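Local coordinates for protein eukaryotic translation initiation factor 4E type 5 (Leishmania major, PDB 7KCJ) that probably binds the 7-methylguanosine cap of messenger RNA and acts in the initiation of translation, as other members of the eIF4E family do, at residues Arg15-Ser21 / Leu78-Asn84; Gly96-Asn102 / Asn187-Phe193; Val135-Ile141 / Arg154-Ser160. All coordinates share one frame; numbering follows the deposited sequence.

How the interactions relate
All three contacts are antiparallel strand pairs of one curved eIF4E-type sheet, and interaction 3 lies between the other two. Its strand 136-143 bonds to strand 77-82 of interaction 1, and its strand 153-159 bonds to strand 97-103 of interaction 2, whereas interactions 1 and 2 do not touch, with nearest atoms about 11 Å apart. Interaction 3 is the buried one, with aliphatic side chains on its helix-covered face and a tryptophan, an arginine and a glutamate on the other. Interactions 1 and 2 are partly buried: interaction 1 ends in a charged cluster round Arg82, and interaction 2, reaching the outermost strand 186-191, adds an amide-amide bond and a folded-back phenylalanine near solvent.

Interaction 1: residues Arg15-Ser21 / Leu78-Asn84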
# COMPACT_ATOMS: atom_id res chain seq x y z
N ARG A 15 -6.01 8.58 11.09
CA ARG A 15 -5.06 9.01 12.11
C ARG A 15 -3.99 9.87 11.40
O ARG A 15 -3.49 9.50 10.33
CB ARG A 15 -4.44 7.81 12.86
CG ARG A 15 -3.67 6.86 11.96
CD ARG A 15 -3.21 5.63 12.71
NE ARG A 15 -2.26 4.88 11.90
CZ ARG A 15 -0.94 4.99 12.00
NH1 ARG A 15 -0.39 5.77 12.92
NH2 ARG A 15 -0.15 4.27 11.22
N ASP A 16 -3.71 11.06 11.94
CA ASP A 16 -2.75 12.00 11.31
C ASP A 16 -3.14 12.26 9.81
O ASP A 16 -4.27 11.97 9.44
CB ASP A 16 -1.32 11.44 11.47
CG ASP A 16 -0.95 11.07 12.88
OD1 ASP A 16 -0.88 11.97 13.73
OD2 ASP A 16 -0.70 9.88 13.13
N LYS A 17 -2.23 12.72 8.95
CA LYS A 17 -2.54 12.89 7.53
C LYS A 17 -1.62 11.99 6.71
O LYS A 17 -0.52 11.64 7.15
CB LYS A 17 -2.44 14.36 7.08
CG LYS A 17 -1.22 15.08 7.66
CD LYS A 17 -1.02 16.47 7.09
CE LYS A 17 0.26 17.09 7.60
NZ LYS A 17 0.60 18.34 6.86
N TRP A 18 -2.06 11.61 5.52
CA TRP A 18 -1.30 10.74 4.63
C TRP A 18 -1.17 11.43 3.28
O TRP A 18 -2.15 11.97 2.78
CB TRP A 18 -2.05 9.39 4.47
CG TRP A 18 -2.23 8.66 5.78
CD1 TRP A 18 -3.10 8.98 6.78
CD2 TRP A 18 -1.51 7.49 6.22
NE1 TRP A 18 -2.96 8.10 7.83
CE2 TRP A 18 -1.97 7.19 7.52
CE3 TRP A 18 -0.56 6.67 5.64
CZ2 TRP A 18 -1.48 6.10 8.25
CZ3 TRP A 18 -0.05 5.60 6.37
CH2 TRP A 18 -0.52 5.33 7.66
N PHE A 19 0.04 11.44 2.70
CA PHE A 19 0.24 12.02 1.38
C PHE A 19 0.14 10.93 0.32
O PHE A 19 0.77 9.88 0.44
CB PHE A 19 1.57 12.75 1.26
CG PHE A 19 1.61 13.68 0.07
CD1 PHE A 19 1.04 14.94 0.13
CD2 PHE A 19 2.17 13.27 -1.13
CE1 PHE A 19 1.06 15.78 -0.98
CE2 PHE A 19 2.18 14.12 -2.24
CZ PHE A 19 1.62 15.36 -2.15
N VAL A 20 -0.65 11.19 -0.72
CA VAL A 20 -0.88 10.22 -1.79
C VAL A 20 -0.10 10.63 -3.04
O VAL A 20 -0.10 11.80 -3.42
CB VAL A 20 -2.40 10.08 -2.12
CG1 VAL A 20 -2.65 8.89 -3.03
CG2 VAL A 20 -3.23 9.95 -0.84
N SER A 21 0.60 9.68 -3.64
CA SER A 21 1.36 9.93 -4.86
C SER A 21 1.32 8.71 -5.77
O SER A 21 1.11 7.58 -5.31
CB SER A 21 2.79 10.35 -4.54
OG SER A 21 3.42 9.28 -3.86
N LEU A 78 0.88 3.05 -6.29
CA LEU A 78 0.09 4.10 -5.66
C LEU A 78 0.59 4.11 -4.22
O LEU A 78 0.57 3.08 -3.58
CB LEU A 78 -1.41 3.80 -5.72
CG LEU A 78 -2.30 4.84 -5.05
CD1 LEU A 78 -2.19 6.19 -5.75
CD2 LEU A 78 -3.77 4.36 -5.03
N ILE A 79 1.14 5.22 -3.76
CA ILE A 79 1.78 5.31 -2.44
C ILE A 79 1.05 6.21 -1.44
O ILE A 79 0.63 7.31 -1.80
CB ILE A 79 3.23 5.82 -2.69
CG1 ILE A 79 4.01 4.88 -3.66
CG2 ILE A 79 4.00 6.04 -1.38
CD1 ILE A 79 5.40 5.46 -4.17
N PHE A 80 0.93 5.76 -0.18
CA PHE A 80 0.33 6.53 0.90
C PHE A 80 1.38 6.61 2.01
O PHE A 80 1.80 5.56 2.53
CB PHE A 80 -0.94 5.85 1.46
CG PHE A 80 -2.04 5.64 0.45
CD1 PHE A 80 -1.98 4.59 -0.45
CD2 PHE A 80 -3.14 6.48 0.42
CE1 PHE A 80 -3.00 4.40 -1.37
CE2 PHE A 80 -4.15 6.29 -0.51
CZ PHE A 80 -4.08 5.24 -1.39
N ALA A 81 1.80 7.83 2.39
CA ALA A 81 2.79 7.96 3.46
C ALA A 81 2.29 8.88 4.55
O ALA A 81 1.93 10.01 4.26
CB ALA A 81 4.12 8.48 2.91
N ARG A 82 2.31 8.40 5.79
CA ARG A 82 1.87 9.22 6.90
C ARG A 82 2.86 10.36 7.19
O ARG A 82 4.04 10.11 7.39
CB ARG A 82 1.63 8.34 8.14
CG ARG A 82 0.92 9.08 9.26
CD ARG A 82 0.77 8.21 10.49
NE ARG A 82 2.06 7.76 11.01
CZ ARG A 82 2.82 8.46 11.84
NH1 ARG A 82 2.43 9.65 12.27
NH2 ARG A 82 3.98 7.96 12.27
N ASN A 83 2.36 11.62 7.15
CA ASN A 83 3.12 12.85 7.43
C ASN A 83 4.34 13.09 6.53
O ASN A 83 5.24 13.82 6.95
CB ASN A 83 3.56 12.90 8.90
CG ASN A 83 2.50 13.17 9.92
OD1 ASN A 83 2.66 12.84 11.10
ND2 ASN A 83 1.40 13.79 9.52
N ASN A 84 4.39 12.51 5.32
CA ASN A 84 5.56 12.70 4.47
C ASN A 84 5.16 12.86 3.02
O ASN A 84 4.59 11.93 2.44
CB ASN A 84 6.52 11.52 4.66
CG ASN A 84 7.84 11.69 3.94
OD1 ASN A 84 8.18 12.77 3.45
ND2 ASN A 84 8.62 10.62 3.86
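Phe19 and Ala81 clasp each other by a pair of backbone hydrogen bonds in an antiparallel pairing of strands 13-23 and 77-82, neighbours in the curved sheet of the eIF4E fold. Ser21 and Ile79 form a second such pair, and the bond from Ile79 N to Ser21 O (2.8 Å) is nearly straight at 177°. Beyond the last paired residues, Asn83 N still donates to Lys17 O at 2.9 Å, which ties the type II turn of Ala81-Asn84 to the partner strand.

Charge gathers at this end. Arg82 NH1 makes a weak salt bridge to Asp16 OD2 at 3.3 Å, the carboxylate and guanidinium planes standing 47° apart; Arg82 NE turns instead to Asp137 of the next strand. Arg15 lays one guanidinium face over Arg82 CD. That two arginines can come so near is consistent with the carboxylates beside them, and Arg15 NE is itself held by the carbonyl of Val120.

Packing follows on the face that carries Trp18, Val20, Phe80 and Arg82. A long, flexible arginine suits the place opposite a tryptophan, because its methylenes can lie on the indole while its charge reaches past the ring to the carboxylates. Their direct pairing sets Arg82 CB over the six-membered ring of Trp18, 3.5 Å from the centroid, as a CH-pi contact; with CG anti to the backbone N (chi1 -169°), the chain runs on along the indole, CG near CE2. The indole is steadied by its own NE1, which donates to Arg15 O at 2.9 Å. Further along, beta-branched Val20 and the ring of Phe80 run side by side beneath helix 56-64. There Val20 CG2 meets Phe80 CD2 at 3.7 Å, while Val20 CG1 rests over the ring face and also touches Leu78 CD1.

Interaction 2: residues Gly96-Asn102 / Asn187-Phe193; sequences GSRIMIN and NIAEASF
Arg98 to Asn102 pair antiparallel with Asn187 to Ala191 at one margin of the eIF4E sheet, strand 186-191 being its outermost there. Three hydrogen-bonded pairs, Arg98 with Ala191, Met100 with Ala189 and Asn102 with Asn187, supply the backbone ladder. Ile99, Ile101 and Ile188 lie on the face packed by helix 165-178, which branched aliphatics suit, and Ile99 CG2 and Ile188 CG2 come within 3.9 Å. Glu190, exposed on that face, bonds to Ser165.

On the other face, amides suit the end where Asn187 is exposed, since they can bond to each other and to water: Asn102 ND2 donates to Asn187 OD1 at 2.9 Å, the amide planes 45° apart, while Asn102 OD1 is taken by Arg154. At the opposite end Arg98 NE bonds to Ser192 O (2.9 Å), rising above the carbonyl plane, and NH1 pairs with Glu156. The extended Arg98 chain thus links the chain leaving the edge strand to strand 153-159.

Phe193 folds back, its ring face over Ser97 CA and its CE2 3.4 Å from Gly96 C; glycine's lack of a side chain permits this close approach. One water joins their backbones, donating to Gly96 O at 2.6 Å and accepting from Phe193 N.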
# COMPACT_ATOMS: atom_id res chain seq x y z
N GLY A 96 12.44 -1.54 11.21
CA GLY A 96 11.19 -1.93 10.59
C GLY A 96 11.22 -3.15 9.70
O GLY A 96 12.27 -3.76 9.48
N SER A 97 10.06 -3.49 9.16
CA SER A 97 9.92 -4.60 8.22
C SER A 97 8.62 -4.42 7.40
O SER A 97 7.97 -3.37 7.51
CB SER A 97 10.00 -5.95 8.94
OG SER A 97 8.95 -6.14 9.87
N ARG A 98 8.26 -5.41 6.55
CA ARG A 98 7.09 -5.25 5.71
C ARG A 98 6.19 -6.48 5.65
O ARG A 98 6.63 -7.59 5.95
CB ARG A 98 7.50 -4.80 4.30
CG ARG A 98 8.25 -5.86 3.53
CD ARG A 98 8.93 -5.30 2.30
NE ARG A 98 9.79 -6.30 1.69
CZ ARG A 98 9.91 -6.50 0.38
NH1 ARG A 98 9.20 -5.77 -0.48
NH2 ARG A 98 10.70 -7.45 -0.09
N ILE A 99 4.92 -6.25 5.28
CA ILE A 99 3.94 -7.31 5.09
C ILE A 99 3.41 -7.18 3.67
O ILE A 99 2.99 -6.10 3.26
CB ILE A 99 2.80 -7.23 6.15
CG1 ILE A 99 3.31 -7.61 7.54
CG2 ILE A 99 1.62 -8.12 5.76
CD1 ILE A 99 2.35 -7.26 8.64
N MET A 100 3.48 -8.26 2.88
CA MET A 100 2.95 -8.26 1.52
C MET A 100 1.68 -9.05 1.49
O MET A 100 1.64 -10.17 2.00
CB MET A 100 3.92 -8.88 0.50
CG MET A 100 5.34 -8.42 0.63
SD MET A 100 5.72 -6.69 0.55
CE MET A 100 5.78 -6.51 -1.24
N ILE A 101 0.62 -8.46 0.93
CA ILE A 101 -0.67 -9.12 0.78
C ILE A 101 -1.00 -9.14 -0.71
O ILE A 101 -1.21 -8.08 -1.30
CB ILE A 101 -1.76 -8.35 1.57
CG1 ILE A 101 -1.40 -8.23 3.05
CG2 ILE A 101 -3.12 -9.01 1.41
CD1 ILE A 101 -1.83 -7.01 3.64
N ASN A 102 -1.04 -10.33 -1.32
CA ASN A 102 -1.43 -10.44 -2.74
C ASN A 102 -2.91 -10.78 -2.83
O ASN A 102 -3.36 -11.72 -2.19
CB ASN A 102 -0.62 -11.51 -3.45
CG ASN A 102 0.84 -11.13 -3.55
OD1 ASN A 102 1.23 -10.36 -4.43
ND2 ASN A 102 1.66 -11.66 -2.66
N ASN A 187 -2.85 -14.19 -0.30
CA ASN A 187 -1.79 -14.67 0.57
C ASN A 187 -1.13 -13.53 1.33
O ASN A 187 -1.05 -12.39 0.84
CB ASN A 187 -0.77 -15.55 -0.15
CG ASN A 187 -0.13 -14.87 -1.32
OD1 ASN A 187 0.77 -14.03 -1.15
ND2 ASN A 187 -0.60 -15.22 -2.53
N ILE A 188 -0.69 -13.83 2.55
CA ILE A 188 -0.06 -12.86 3.42
C ILE A 188 1.33 -13.35 3.74
O ILE A 188 1.51 -14.51 4.13
CB ILE A 188 -0.88 -12.62 4.71
CG1 ILE A 188 -2.30 -12.16 4.37
CG2 ILE A 188 -0.17 -11.61 5.62
CD1 ILE A 188 -3.23 -12.15 5.50
N ALA A 189 2.33 -12.48 3.59
CA ALA A 189 3.70 -12.85 3.88
C ALA A 189 4.40 -11.74 4.67
O ALA A 189 4.12 -10.57 4.47
CB ALA A 189 4.45 -13.11 2.59
N GLU A 190 5.29 -12.12 5.58
CA GLU A 190 6.10 -11.17 6.33
C GLU A 190 7.51 -11.26 5.77
O GLU A 190 8.02 -12.36 5.53
CB GLU A 190 6.13 -11.53 7.81
CG GLU A 190 4.76 -11.53 8.46
CD GLU A 190 4.79 -12.12 9.85
OE1 GLU A 190 5.39 -11.48 10.75
OE2 GLU A 190 4.25 -13.23 10.04
N ALA A 191 8.14 -10.11 5.57
CA ALA A 191 9.49 -10.09 5.02
C ALA A 191 10.27 -8.88 5.49
O ALA A 191 9.68 -7.86 5.85
CB ALA A 191 9.43 -10.10 3.48
N SER A 192 11.60 -8.97 5.45
CA SER A 192 12.44 -7.84 5.75
C SER A 192 12.41 -6.89 4.53
O SER A 192 11.90 -7.25 3.46
CB SER A 192 13.87 -8.30 6.06
OG SER A 192 14.54 -8.72 4.89
N PHE A 193 12.91 -5.66 4.70
CA PHE A 193 12.95 -4.70 3.60
C PHE A 193 13.83 -5.19 2.43
O PHE A 193 13.44 -5.00 1.27
CB PHE A 193 13.40 -3.33 4.09
CG PHE A 193 12.35 -2.62 4.91
CD1 PHE A 193 11.03 -2.58 4.49
CD2 PHE A 193 12.68 -2.00 6.09
CE1 PHE A 193 10.08 -1.91 5.23
CE2 PHE A 193 11.72 -1.33 6.82
CZ PHE A 193 10.43 -1.28 6.38
O HOH W 1 13.38 -5.27 7.74

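Interaction 3: residues Val135-Ile141 / Arg154-Ser160; sequences VCDVLRI and RVEVWLS
Arg140 and Glu156 sit opposite each other in the hairpin of strands 136-143 and 153-159, their side chains running side by side and bonded like their backbones. The backbone ladder is antiparallel, with Arg140-Glu156 as a hydrogen-bonded pair. Between Cys136 and Val138 the register slips by one residue in a beta bulge, where Asp137 N reaches Trp158 O at 3.0 Å and Trp158 N bonds to Val138 O.

The polar side-chain bonds centre on Glu156, whose extended chain suits two tasks. Arg140 NE meets OE2 at 3.0 Å from above the carboxylate plane, and Trp158 NE1 gives OE1, which also takes the Arg98 charge, an almost straight bond of 3.0 Å (170°). At the bulge, a water donates to Asp137 OD2 (2.6 Å) and hydrogen-bonds to Ser160 OG, while Asp137 OD1 takes the salt bridge from Arg82.

Round the indole, bends at chi2 and chi3 bring one face of the Arg140 guanidinium over Trp158 CZ2, its plane 47° from that of the ring, and Val138 CG1 lies over a ring face.

Apolar contacts fill the other face: Leu139 CD1 touches both Val155 CG1 and Val157 CG2, each 3.7 Å away, and Cys136 SG touches Leu159 CD2. Compact aliphatic groups suit this face because helix 108-121 packs on it through Leu113, Val116, Leu117 and Val120, while strands 77-82 and 97-103 flank the hairpin on either side.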
# COMPACT_ATOMS: atom_id res chain seq x y z
N VAL A 135 1.76 1.32 14.09
CA VAL A 135 3.13 1.35 13.61
C VAL A 135 3.25 1.22 12.05
O VAL A 135 4.35 1.34 11.50
CB VAL A 135 3.89 0.26 14.42
CG1 VAL A 135 4.46 -0.87 13.57
CG2 VAL A 135 4.92 0.87 15.37
N CYS A 136 2.12 1.06 11.34
CA CYS A 136 2.09 0.98 9.89
C CYS A 136 2.18 2.41 9.29
O CYS A 136 1.21 3.15 9.39
CB CYS A 136 0.84 0.23 9.42
SG CYS A 136 0.63 -1.42 10.16
N ASP A 137 3.34 2.83 8.73
CA ASP A 137 3.49 4.21 8.23
C ASP A 137 3.52 4.41 6.73
O ASP A 137 3.49 5.57 6.30
CB ASP A 137 4.74 4.89 8.79
CG ASP A 137 4.72 5.02 10.28
OD1 ASP A 137 3.64 5.35 10.83
OD2 ASP A 137 5.76 4.79 10.91
N VAL A 138 3.64 3.36 5.93
CA VAL A 138 3.64 3.49 4.48
C VAL A 138 2.81 2.35 3.91
O VAL A 138 2.95 1.18 4.33
CB VAL A 138 5.05 3.53 3.81
CG1 VAL A 138 4.93 3.53 2.29
CG2 VAL A 138 5.86 4.74 4.27
N LEU A 139 1.99 2.66 2.92
CA LEU A 139 1.18 1.69 2.23
C LEU A 139 1.45 1.86 0.74
O LEU A 139 1.35 2.98 0.23
CB LEU A 139 -0.28 1.98 2.54
CG LEU A 139 -1.29 0.89 2.31
CD1 LEU A 139 -1.00 -0.32 3.16
CD2 LEU A 139 -2.66 1.41 2.70
N ARG A 140 1.85 0.79 0.04
CA ARG A 140 2.14 0.84 -1.38
C ARG A 140 1.24 -0.16 -2.10
O ARG A 140 1.21 -1.32 -1.74
CB ARG A 140 3.62 0.54 -1.65
CG ARG A 140 4.56 1.21 -0.65
CD ARG A 140 5.78 1.77 -1.31
NE ARG A 140 6.69 0.71 -1.73
CZ ARG A 140 7.65 0.87 -2.64
NH1 ARG A 140 7.82 2.04 -3.25
NH2 ARG A 140 8.46 -0.14 -2.95
N ILE A 141 0.47 0.30 -3.08
CA ILE A 141 -0.44 -0.56 -3.82
C ILE A 141 0.04 -0.72 -5.26
O ILE A 141 0.25 0.28 -5.94
CB ILE A 141 -1.89 -0.05 -3.73
CG1 ILE A 141 -2.29 0.25 -2.28
CG2 ILE A 141 -2.84 -1.04 -4.32
CD1 ILE A 141 -3.67 0.97 -2.20
N ARG A 154 -1.13 -6.14 -5.42
CA ARG A 154 -0.32 -6.42 -4.24
C ARG A 154 -0.31 -5.21 -3.34
O ARG A 154 -0.02 -4.12 -3.81
CB ARG A 154 1.12 -6.79 -4.59
CG ARG A 154 1.91 -7.19 -3.32
CD ARG A 154 3.39 -7.31 -3.54
NE ARG A 154 3.76 -8.24 -4.59
CZ ARG A 154 4.99 -8.38 -5.06
NH1 ARG A 154 5.98 -7.61 -4.61
NH2 ARG A 154 5.24 -9.26 -6.03
N VAL A 155 -0.59 -5.39 -2.06
CA VAL A 155 -0.51 -4.32 -1.09
C VAL A 155 0.72 -4.58 -0.23
O VAL A 155 0.91 -5.69 0.27
CB VAL A 155 -1.79 -4.18 -0.25
CG1 VAL A 155 -1.69 -2.98 0.69
CG2 VAL A 155 -3.02 -4.05 -1.13
N GLU A 156 1.60 -3.60 -0.12
CA GLU A 156 2.83 -3.70 0.66
C GLU A 156 2.71 -2.71 1.82
O GLU A 156 2.52 -1.52 1.60
CB GLU A 156 4.03 -3.34 -0.23
CG GLU A 156 5.37 -3.26 0.50
CD GLU A 156 6.55 -2.91 -0.39
OE1 GLU A 156 7.70 -3.24 -0.03
OE2 GLU A 156 6.32 -2.30 -1.46
N VAL A 157 2.81 -3.20 3.05
CA VAL A 157 2.70 -2.36 4.25
C VAL A 157 4.05 -2.26 4.93
O VAL A 157 4.63 -3.29 5.25
CB VAL A 157 1.68 -2.97 5.26
CG1 VAL A 157 1.40 -1.99 6.40
CG2 VAL A 157 0.38 -3.40 4.57
N TRP A 158 4.56 -1.04 5.21
CA TRP A 158 5.84 -0.86 5.91
C TRP A 158 5.58 -0.53 7.35
O TRP A 158 4.88 0.43 7.65
CB TRP A 158 6.71 0.24 5.28
CG TRP A 158 7.21 -0.02 3.88
CD1 TRP A 158 7.03 -1.15 3.14
CD2 TRP A 158 7.96 0.89 3.06
NE1 TRP A 158 7.62 -1.00 1.90
CE2 TRP A 158 8.20 0.24 1.83
CE3 TRP A 158 8.46 2.18 3.25
CZ2 TRP A 158 8.88 0.87 0.79
CZ3 TRP A 158 9.18 2.78 2.22
CH2 TRP A 158 9.39 2.11 1.01
N LEU A 159 6.11 -1.35 8.26
CA LEU A 159 5.95 -1.13 9.69
C LEU A 159 7.23 -0.49 10.23
O LEU A 159 8.32 -0.91 9.85
CB LEU A 159 5.72 -2.46 10.44
CG LEU A 159 4.93 -3.60 9.78
CD1 LEU A 159 4.73 -4.70 10.73
CD2 LEU A 159 3.59 -3.17 9.35
N SER A 160 7.10 0.48 11.12
CA SER A 160 8.28 1.11 11.73
C SER A 160 8.92 0.22 12.82
O SER A 160 10.12 0.37 13.11
CB SER A 160 7.95 2.49 12.29
OG SER A 160 7.00 2.40 13.34
O HOH W 2 5.66 4.80 13.55